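Local coordinates for ABC transporter, substrate binding protein (Aeropyrum pernix, PDB 3EAF), which probably captures a small solute outside the cell and hands it to an ABC transporter for import, and binds a magnesium ion, at residues A[10-13]-A[14-18]; A[63-66]-A[67-71]; A[181-184]-A[185-189]; A[189-192]-A[193-196]. One frame throughout, in Å; residues are numbered along the deposited sequence.

How the contacts relate
Contacts 1 and 2 belong to the lobe built on the sheet that holds strand 3-11, contacts 3 and 4 to the lobe whose sheet holds strand 171-178. Along the chain they come in numerical order. Contact 1 spans the end of strand 3-11 and the loop after it, contact 2 lies on helix 61-74, their centres about 15 Å apart; Leu-10 packs on Tyr-67 and Phe-71. Contacts 3 and 4 share Glu-189 and helix 185-196, with centres about 10 Å apart. Between the lobes, Pro-16 and Thr-17 of contact 1 touch Leu-181 and Arg-182 of contact 3; a two-lobed binding protein of this family would probably hold its solute between such facing loops.

Contact 1. Residues A[10-13]-A[14-18]; sequences LVDE and TGPTS
Asp-12 reaches across the bend to Gly-15 and Thr-17 and holds the loop with both carboxylate oxygens. Its CG stands anti to the backbone N (chi1 -179°), which carries the carboxylate toward the backbone N-H groups of the turn. OD1 takes the Gly-15 N-H on its syn lone pair, N to OD1 2.6 Å, and has a weak bond from Thr-14 N. OD2 accepts twice from Thr-17: N at 2.9 Å comes from the syn side, well out of the carboxylate plane, and OG1 at 2.5 Å from the anti side, closer to that plane. OG1 is also hydrogen-bonded to Trp-83 NE1. This is the turn that leads from strand 3-11 of the first lobe's sheet into helix 18-38; a type I turn, Gly-15 to Ser-18, closes it, and a glycerol about 4 Å from the Thr-17 side chain is consistent with a pocket here. Replaced by alanine, Asp-12 would probably leave the N-H groups of Gly-15 and Thr-17 and the Thr-17 hydroxyl without their acceptor, and the turn freer to shift. Glu-13 packs through its backbone, its C lying 3.3 Å from Ser-18 CB, while its carboxylate leaves for Ser-25 and Lys-54. Thr-14 OG1 is hydrogen-bonded to Asp-56. Buried Asp-12 O finds no hydrogen-bond partner; Ser-18 CA approaches it at 3.4 Å in a CA-H...O contact.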
loop_
_atom_site.group_PDB
_atom_site.type_symbol
_atom_site.label_atom_id
_atom_site.label_comp_id
_atom_site.label_asym_id
_atom_site.label_seq_id
_atom_site.Cartn_x
_atom_site.Cartn_y
_atom_site.Cartn_z
ATOM N N LEU A 10 -12.825 1.645 6.343
ATOM C CA LEU A 10 -12.919 2.824 5.495
ATOM C C LEU A 10 -12.310 2.521 4.126
ATOM O O LEU A 10 -11.124 2.208 4.022
ATOM C CB LEU A 10 -12.203 4.003 6.166
ATOM C CG LEU A 10 -12.454 5.412 5.628
ATOM C CD1 LEU A 10 -13.786 5.968 6.125
ATOM C CD2 LEU A 10 -11.302 6.322 6.038
ATOM N N VAL A 11 -13.133 2.590 3.085
ATOM C CA VAL A 11 -12.709 2.196 1.739
ATOM C C VAL A 11 -13.069 3.225 0.672
ATOM O O VAL A 11 -13.954 4.061 0.869
ATOM C CB VAL A 11 -13.270 0.799 1.334
ATOM C CG1 VAL A 11 -12.677 -0.299 2.218
ATOM C CG2 VAL A 11 -14.807 0.762 1.372
ATOM N N ASP A 12 -12.366 3.165 -0.456
ATOM C CA ASP A 12 -12.758 3.929 -1.631
ATOM C C ASP A 12 -13.250 2.971 -2.709
ATOM O O ASP A 12 -12.453 2.360 -3.421
ATOM C CB ASP A 12 -11.596 4.787 -2.147
ATOM C CG ASP A 12 -11.981 5.626 -3.353
ATOM O OD1 ASP A 12 -13.169 5.599 -3.746
ATOM O OD2 ASP A 12 -11.098 6.316 -3.909
ATOM N N GLU A 13 -14.568 2.846 -2.825
ATOM C CA GLU A 13 -15.176 1.959 -3.812
ATOM C C GLU A 13 -15.701 2.680 -5.052
ATOM O O GLU A 13 -15.979 2.043 -6.071
ATOM C CB GLU A 13 -16.306 1.157 -3.168
ATOM C CG GLU A 13 -15.829 0.122 -2.161
ATOM C CD GLU A 13 -16.966 -0.687 -1.572
ATOM O OE1 GLU A 13 -18.093 -0.152 -1.476
ATOM O OE2 GLU A 13 -16.734 -1.861 -1.203
ATOM N N THR A 14 -15.829 4.000 -4.972
ATOM C CA THR A 14 -16.499 4.761 -6.029
ATOM C C THR A 14 -15.741 6.020 -6.458
ATOM O O THR A 14 -16.122 6.667 -7.437
ATOM C CB THR A 14 -17.935 5.169 -5.602
ATOM O OG1 THR A 14 -17.897 5.799 -4.311
ATOM C CG2 THR A 14 -18.860 3.946 -5.564
ATOM N N GLY A 15 -14.686 6.365 -5.724
ATOM C CA GLY A 15 -13.915 7.587 -5.988
ATOM C C GLY A 15 -12.695 7.420 -6.883
ATOM O O GLY A 15 -12.559 6.410 -7.583
ATOM N N PRO A 16 -11.784 8.413 -6.864
ATOM C CA PRO A 16 -10.659 8.470 -7.805
ATOM C C PRO A 16 -9.568 7.419 -7.564
ATOM O O PRO A 16 -8.685 7.250 -8.415
ATOM C CB PRO A 16 -10.101 9.877 -7.589
ATOM C CG PRO A 16 -10.434 10.182 -6.166
ATOM C CD PRO A 16 -11.782 9.565 -5.942
ATOM N N THR A 17 -9.618 6.732 -6.421
ATOM C CA THR A 17 -8.681 5.645 -6.153
ATOM C C THR A 17 -9.412 4.297 -6.052
ATOM O O THR A 17 -8.859 3.324 -5.533
ATOM C CB THR A 17 -7.802 5.896 -4.894
ATOM O OG1 THR A 17 -8.612 5.873 -3.711
ATOM C CG2 THR A 17 -7.023 7.227 -4.991
ATOM N N SER A 18 -10.639 4.238 -6.572
ATOM C CA SER A 18 -11.402 2.985 -6.584
ATOM C C SER A 18 -10.864 1.973 -7.606
ATOM O O SER A 18 -11.182 0.787 -7.524
ATOM C CB SER A 18 -12.905 3.227 -6.771
ATOM O OG SER A 18 -13.183 3.957 -7.953
#

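Contact 2. Residues A[63-66]-A[67-71]; sequences TAEE and YYREF
Glu-65 and Arg-69, one helical turn apart, are joined through a water rather than directly. The water donates to Glu-65 OE1 at 2.6 Å and accepts from Arg-69 NH1 at 2.8 Å, lying in the guanidinium plane. The arginine chain bends at chi3 (-61°), which folds the guanidinium back until one face lies over Glu-65 O and Glu-66 CA. Glu-65 OE2 is taken by Lys-90. Glu-66 touches Arg-69 NH2 with its CG at 3.4 Å, the carboxylate and guanidinium planes almost perpendicular. Thr-63 and Tyr-67 run side by side, CG2 of the threonine 3.2 Å from CE2 of the ring and oblique to it. A glycine in place of Tyr-67 would probably leave the methyl of Thr-63 without the ring beside it and open a gap there. Tyr-68 OH goes to Asp-98 and the Glu-70 carboxylate to Arg-55 and Arg-74. Four backbone N-H groups, from Tyr-67 to Glu-70, find the carbonyls of Thr-63 to Glu-66, the straightest being Tyr-67 N to Thr-63 O at 2.9 Å. These are the i to i+4 bonds of an alpha helix, here the connecting helix 61-74 of a beta-alpha-beta crossover from strand 47-56 over strand 3-11 to strand 79-82.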
loop_
_atom_site.group_PDB
_atom_site.type_symbol
_atom_site.label_atom_id
_atom_site.label_comp_id
_atom_site.label_asym_id
_atom_site.label_seq_id
_atom_site.Cartn_x
_atom_site.Cartn_y
_atom_site.Cartn_z
ATOM N N THR A 63 -15.782 13.496 4.171
ATOM C CA THR A 63 -16.465 12.235 4.454
ATOM C C THR A 63 -15.636 11.311 5.362
ATOM O O THR A 63 -16.189 10.674 6.262
ATOM C CB THR A 63 -16.848 11.505 3.140
ATOM O OG1 THR A 63 -17.455 12.436 2.235
ATOM C CG2 THR A 63 -17.836 10.381 3.407
ATOM N N ALA A 64 -14.321 11.250 5.138
ATOM C CA ALA A 64 -13.430 10.464 6.009
ATOM C C ALA A 64 -13.574 10.845 7.491
ATOM O O ALA A 64 -13.712 9.976 8.358
ATOM C CB ALA A 64 -11.987 10.622 5.579
ATOM N N GLU A 65 -13.537 12.147 7.771
ATOM C CA GLU A 65 -13.667 12.648 9.145
ATOM C C GLU A 65 -15.067 12.412 9.733
ATOM O O GLU A 65 -15.210 12.157 10.931
ATOM C CB GLU A 65 -13.286 14.132 9.209
ATOM C CG GLU A 65 -11.847 14.415 8.768
ATOM C CD GLU A 65 -11.416 15.850 8.994
ATOM O OE1 GLU A 65 -11.991 16.521 9.881
ATOM O OE2 GLU A 65 -10.494 16.313 8.283
ATOM N N GLU A 66 -16.091 12.485 8.887
ATOM C CA GLU A 66 -17.463 12.180 9.309
ATOM C C GLU A 66 -17.641 10.704 9.707
ATOM O O GLU A 66 -18.229 10.400 10.754
ATOM C CB GLU A 66 -18.457 12.587 8.218
ATOM C CG GLU A 66 -18.701 14.099 8.171
ATOM C CD GLU A 66 -19.236 14.594 6.837
ATOM O OE1 GLU A 66 -19.374 13.791 5.889
ATOM O OE2 GLU A 66 -19.515 15.808 6.740
ATOM N N TYR A 67 -17.126 9.797 8.879
ATOM C CA TYR A 67 -17.188 8.367 9.183
ATOM C C TYR A 67 -16.305 7.967 10.362
ATOM O O TYR A 67 -16.630 7.019 11.083
ATOM C CB TYR A 67 -16.863 7.521 7.953
ATOM C CG TYR A 67 -17.927 7.551 6.875
ATOM C CD1 TYR A 67 -19.281 7.645 7.198
ATOM C CD2 TYR A 67 -17.581 7.462 5.527
ATOM C CE1 TYR A 67 -20.261 7.664 6.203
ATOM C CE2 TYR A 67 -18.551 7.466 4.534
ATOM C CZ TYR A 67 -19.888 7.577 4.880
ATOM O OH TYR A 67 -20.855 7.586 3.898
ATOM N N TYR A 68 -15.200 8.684 10.560
ATOM C CA TYR A 68 -14.352 8.465 11.734
ATOM C C TYR A 68 -15.110 8.757 13.028
ATOM O O TYR A 68 -15.078 7.961 13.968
ATOM C CB TYR A 68 -13.076 9.316 11.702
ATOM C CG TYR A 68 -12.273 9.141 12.977
ATOM C CD1 TYR A 68 -11.521 7.982 13.187
ATOM C CD2 TYR A 68 -12.306 10.103 13.996
ATOM C CE1 TYR A 68 -10.805 7.791 14.366
ATOM C CE2 TYR A 68 -11.584 9.915 15.190
ATOM C CZ TYR A 68 -10.839 8.758 15.362
ATOM O OH TYR A 68 -10.115 8.549 16.515
ATOM N N ARG A 69 -15.779 9.910 13.067
ATOM C CA ARG A 69 -16.591 10.282 14.218
ATOM C C ARG A 69 -17.716 9.264 14.452
ATOM O O ARG A 69 -17.963 8.885 15.585
ATOM C CB ARG A 69 -17.112 11.722 14.100
ATOM C CG ARG A 69 -15.998 12.781 14.218
ATOM C CD ARG A 69 -16.530 14.215 14.344
ATOM N NE ARG A 69 -17.328 14.626 13.185
ATOM C CZ ARG A 69 -16.837 15.211 12.092
ATOM N NH1 ARG A 69 -15.534 15.467 11.980
ATOM N NH2 ARG A 69 -17.655 15.542 11.102
ATOM N N GLU A 70 -18.346 8.793 13.373
ATOM C CA GLU A 70 -19.345 7.723 13.444
ATOM C C GLU A 70 -18.770 6.421 14.017
ATOM O O GLU A 70 -19.361 5.826 14.920
ATOM C CB GLU A 70 -19.976 7.455 12.068
ATOM C CG GLU A 70 -21.024 6.334 12.085
ATOM C CD GLU A 70 -21.709 6.096 10.741
ATOM O OE1 GLU A 70 -21.067 6.257 9.681
ATOM O OE2 GLU A 70 -22.900 5.717 10.747
ATOM N N PHE A 71 -17.632 5.975 13.482
ATOM C CA PHE A 71 -16.950 4.785 14.004
ATOM C C PHE A 71 -16.719 4.905 15.514
ATOM O O PHE A 71 -17.032 3.982 16.266
ATOM C CB PHE A 71 -15.595 4.556 13.307
ATOM C CG PHE A 71 -15.691 4.053 11.887
ATOM C CD1 PHE A 71 -16.800 3.344 11.437
ATOM C CD2 PHE A 71 -14.628 4.256 11.005
ATOM C CE1 PHE A 71 -16.858 2.871 10.121
ATOM C CE2 PHE A 71 -14.677 3.793 9.693
ATOM C CZ PHE A 71 -15.795 3.098 9.248
HETATM O O HOH W 1 -14.485 17.265 10.118
#

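Contact 3. Residues A[181-184]-A[185-189]; sequences LRAT and EADAE
Thr-184 and Asp-187 turn their side chains back toward each other's backbone N, the two side chains passing at a slant. Thr-184 OG1 sits between its own N and carbonyl carbon (chi1 63°), facing into the first turn, and accepts from Asp-187 N at 3.0 Å. The aspartate answers from the other end: with CG beside its own backbone N (chi1 -68°), OD2 comes 2.9 Å from Thr-184 N. That bond is almost straight at the hydrogen, yet the N-H arrives from above the carboxylate plane, 36° out of it. OD1 of the same carboxylate forms a salt bridge with Arg-190, which helps fix the rotation of the group. Next to the pair, Ala-183 CB lies 4.0 Å from Asp-187 CB and also touches Ser-211. Thr-184 O takes up the helix pattern by accepting from Ala-188 N at 3.1 Å, and the methyl of Ala-188 packs on Leu-214 and Ala-218 of helix 209-222. The negative carboxylate lies at the N-terminal end of the helix, where it would probably be favoured by the helix dipole. Reciprocal bonds of this kind make a capping box, with Thr-184 as N-cap of helix 185-196, the connecting helix between parallel strands 171-178 and 202-205 of the second lobe's alpha/beta fold.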
loop_
_atom_site.group_PDB
_atom_site.type_symbol
_atom_site.label_atom_id
_atom_site.label_comp_id
_atom_site.label_asym_id
_atom_site.label_seq_id
_atom_site.Cartn_x
_atom_site.Cartn_y
_atom_site.Cartn_z
ATOM N N LEU A 181 -4.037 12.958 -10.499
ATOM C CA LEU A 181 -4.575 11.670 -10.045
ATOM C C LEU A 181 -5.718 11.199 -10.950
ATOM O O LEU A 181 -5.873 9.997 -11.202
ATOM C CB LEU A 181 -5.053 11.774 -8.591
ATOM C CG LEU A 181 -5.579 10.514 -7.882
ATOM C CD1 LEU A 181 -4.432 9.562 -7.508
ATOM C CD2 LEU A 181 -6.393 10.904 -6.646
ATOM N N ARG A 182 -6.506 12.154 -11.443
ATOM C CA ARG A 182 -7.624 11.869 -12.344
ATOM C C ARG A 182 -7.248 12.176 -13.797
ATOM O O ARG A 182 -8.087 12.614 -14.584
ATOM C CB ARG A 182 -8.856 12.688 -11.947
ATOM C CG ARG A 182 -9.376 12.456 -10.539
ATOM C CD ARG A 182 -10.209 13.659 -10.089
ATOM N NE ARG A 182 -10.606 13.575 -8.683
ATOM C CZ ARG A 182 -9.859 13.971 -7.654
ATOM N NH1 ARG A 182 -8.647 14.481 -7.846
ATOM N NH2 ARG A 182 -10.324 13.847 -6.420
ATOM N N ALA A 183 -5.987 11.927 -14.141
ATOM C CA ALA A 183 -5.447 12.215 -15.466
ATOM C C ALA A 183 -6.298 11.679 -16.615
ATOM O O ALA A 183 -6.730 10.529 -16.596
ATOM C CB ALA A 183 -4.028 11.663 -15.580
ATOM N N THR A 184 -6.520 12.526 -17.614
ATOM C CA THR A 184 -7.074 12.090 -18.892
ATOM C C THR A 184 -5.936 11.561 -19.766
ATOM O O THR A 184 -4.757 11.721 -19.428
ATOM C CB THR A 184 -7.756 13.256 -19.634
ATOM O OG1 THR A 184 -6.780 14.258 -19.946
ATOM C CG2 THR A 184 -8.866 13.884 -18.781
ATOM N N GLU A 185 -6.290 10.942 -20.891
ATOM C CA GLU A 185 -5.315 10.534 -21.901
ATOM C C GLU A 185 -4.471 11.732 -22.376
ATOM O O GLU A 185 -3.247 11.624 -22.542
ATOM C CB GLU A 185 -6.042 9.879 -23.077
ATOM C CG GLU A 185 -5.128 9.305 -24.147
ATOM C CD GLU A 185 -5.900 8.747 -25.328
ATOM O OE1 GLU A 185 -6.683 9.499 -25.943
ATOM O OE2 GLU A 185 -5.717 7.553 -25.642
ATOM N N ALA A 186 -5.136 12.874 -22.570
ATOM C CA ALA A 186 -4.471 14.104 -22.989
ATOM C C ALA A 186 -3.463 14.601 -21.952
ATOM O O ALA A 186 -2.375 15.060 -22.326
ATOM C CB ALA A 186 -5.496 15.189 -23.300
ATOM N N ASP A 187 -3.833 14.528 -20.670
ATOM C CA ASP A 187 -2.927 14.880 -19.569
ATOM C C ASP A 187 -1.671 14.022 -19.604
ATOM O O ASP A 187 -0.560 14.534 -19.442
ATOM C CB ASP A 187 -3.592 14.685 -18.203
ATOM C CG ASP A 187 -4.721 15.661 -17.938
ATOM O OD1 ASP A 187 -4.702 16.807 -18.446
ATOM O OD2 ASP A 187 -5.633 15.269 -17.198
ATOM N N ALA A 188 -1.870 12.716 -19.799
ATOM C CA ALA A 188 -0.784 11.739 -19.878
ATOM C C ALA A 188 0.148 11.990 -21.062
ATOM O O ALA A 188 1.370 11.898 -20.922
ATOM C CB ALA A 188 -1.352 10.321 -19.942
ATOM N N GLU A 189 -0.431 12.288 -22.224
ATOM C CA GLU A 189 0.358 12.593 -23.416
ATOM C C GLU A 189 1.114 13.921 -23.291
ATOM O O GLU A 189 2.272 14.015 -23.706
ATOM C CB GLU A 189 -0.505 12.559 -24.678
ATOM C CG GLU A 189 -0.941 11.147 -25.073
ATOM C CD GLU A 189 -1.707 11.096 -26.389
ATOM O OE1 GLU A 189 -1.691 12.100 -27.139
ATOM O OE2 GLU A 189 -2.333 10.044 -26.670
#

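Contact 4. Residues A[189-192]-A[193-196]; sequences ERIA and REML
A single water is gripped by Glu-194 and Arg-190: it donates to Glu-194 OE2 at 2.6 Å and accepts from Arg-190 NE at 2.7 Å, in the plane of the guanidinium. The two side chains lie alongside each other and point the same way, but NE and OE2 stay too far apart for a direct salt bridge, and the guanidinium and carboxylate planes are turned 54° against each other. Arg-190, bent at chi3 (70°), sends its NH1 to Asp-187. On a neighbouring flank Arg-193 runs extended beside Glu-189, its NH2 reaching OE1 at 3.4 Å in a weak salt bridge; OE1 lies at the edge of the guanidinium, and Lys-221 is a second, also weak, partner. Both pairs are spaced i to i+4 on helix 185-196 of the second lobe, whose side chains touch helix 209-222 and strand 171-178. Its backbone bonds run from Arg-193 N to Glu-189 O through Leu-196 N to Ala-192 O, all 2.9 Å. On the buried flank Ile-191 CG2 meets the CE methyl of selenomethionine Met-195 at 4.2 Å, and both residues pack on Tyr-177. Ile-191 borders the exposed carboxylate of Glu-194 with its other branch, CD1 lying 3.4 Å from OE1. Met-195 folds at chi3 (-51°), which brings CE back to 3.9 Å from Ala-192 CA, and Ala-192 itself touches Val-222.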
loop_
_atom_site.group_PDB
_atom_site.type_symbol
_atom_site.label_atom_id
_atom_site.label_comp_id
_atom_site.label_asym_id
_atom_site.label_seq_id
_atom_site.Cartn_x
_atom_site.Cartn_y
_atom_site.Cartn_z
ATOM N N GLU A 189 -0.431 12.288 -22.224
ATOM C CA GLU A 189 0.358 12.593 -23.416
ATOM C C GLU A 189 1.114 13.921 -23.291
ATOM O O GLU A 189 2.272 14.015 -23.706
ATOM C CB GLU A 189 -0.505 12.559 -24.678
ATOM C CG GLU A 189 -0.941 11.147 -25.073
ATOM C CD GLU A 189 -1.707 11.096 -26.389
ATOM O OE1 GLU A 189 -1.691 12.100 -27.139
ATOM O OE2 GLU A 189 -2.333 10.044 -26.670
ATOM N N ARG A 190 0.466 14.923 -22.696
ATOM C CA ARG A 190 1.098 16.217 -22.439
ATOM C C ARG A 190 2.325 16.047 -21.546
ATOM O O ARG A 190 3.386 16.613 -21.829
ATOM C CB ARG A 190 0.105 17.207 -21.807
ATOM C CG ARG A 190 0.685 18.608 -21.547
ATOM C CD ARG A 190 -0.322 19.565 -20.899
ATOM N NE ARG A 190 -0.619 19.203 -19.509
ATOM C CZ ARG A 190 -1.779 18.701 -19.091
ATOM N NH1 ARG A 190 -2.785 18.512 -19.947
ATOM N NH2 ARG A 190 -1.943 18.397 -17.807
ATOM N N ILE A 191 2.174 15.264 -20.479
ATOM C CA ILE A 191 3.269 14.995 -19.541
ATOM C C ILE A 191 4.375 14.188 -20.214
ATOM O O ILE A 191 5.546 14.488 -20.035
ATOM C CB ILE A 191 2.774 14.285 -18.235
ATOM C CG1 ILE A 191 1.927 15.234 -17.380
ATOM C CG2 ILE A 191 3.940 13.707 -17.409
ATOM C CD1 ILE A 191 2.518 16.632 -17.167
ATOM N N ALA A 192 3.996 13.172 -20.986
ATOM C CA ALA A 192 4.975 12.363 -21.713
ATOM C C ALA A 192 5.801 13.225 -22.674
ATOM O O ALA A 192 7.017 13.058 -22.774
ATOM C CB ALA A 192 4.298 11.226 -22.454
ATOM N N ARG A 193 5.128 14.141 -23.370
ATOM C CA ARG A 193 5.791 15.070 -24.298
ATOM C C ARG A 193 6.686 16.092 -23.585
ATOM O O ARG A 193 7.751 16.440 -24.090
ATOM C CB ARG A 193 4.766 15.762 -25.211
ATOM C CG ARG A 193 4.306 14.873 -26.360
ATOM C CD ARG A 193 3.422 15.592 -27.363
ATOM N NE ARG A 193 3.119 14.737 -28.516
ATOM C CZ ARG A 193 1.986 14.059 -28.691
ATOM N NH1 ARG A 193 1.828 13.313 -29.780
ATOM N NH2 ARG A 193 1.005 14.120 -27.791
ATOM N N GLU A 194 6.259 16.554 -22.408
ATOM C CA GLU A 194 7.098 17.410 -21.558
ATOM C C GLU A 194 8.377 16.690 -21.127
ATOM O O GLU A 194 9.464 17.256 -21.197
ATOM C CB GLU A 194 6.341 17.856 -20.308
ATOM C CG GLU A 194 5.376 18.993 -20.513
ATOM C CD GLU A 194 4.570 19.302 -19.263
ATOM O OE1 GLU A 194 4.934 18.816 -18.167
ATOM O OE2 GLU A 194 3.563 20.033 -19.378
HETATM N N MSE A 195 8.237 15.445 -20.679
HETATM C CA MSE A 195 9.386 14.641 -20.248
HETATM C C MSE A 195 10.314 14.282 -21.401
HETATM O O MSE A 195 11.532 14.243 -21.235
HETATM C CB MSE A 195 8.929 13.373 -19.529
HETATM C CG MSE A 195 8.209 13.650 -18.225
HETATM SE SE MSE A 195 7.824 12.044 -17.209
HETATM C CE MSE A 195 6.957 11.004 -18.622
ATOM N N LEU A 196 9.728 14.038 -22.569
ATOM C CA LEU A 196 10.484 13.726 -23.778
ATOM C C LEU A 196 11.571 14.768 -24.072
ATOM O O LEU A 196 12.677 14.414 -24.474
ATOM C CB LEU A 196 9.530 13.562 -24.969
ATOM C CG LEU A 196 10.055 13.146 -26.346
ATOM C CD1 LEU A 196 10.778 11.804 -26.305
ATOM C CD2 LEU A 196 8.913 13.112 -27.343
HETATM O O HOH W 2 1.337 20.361 -17.981
#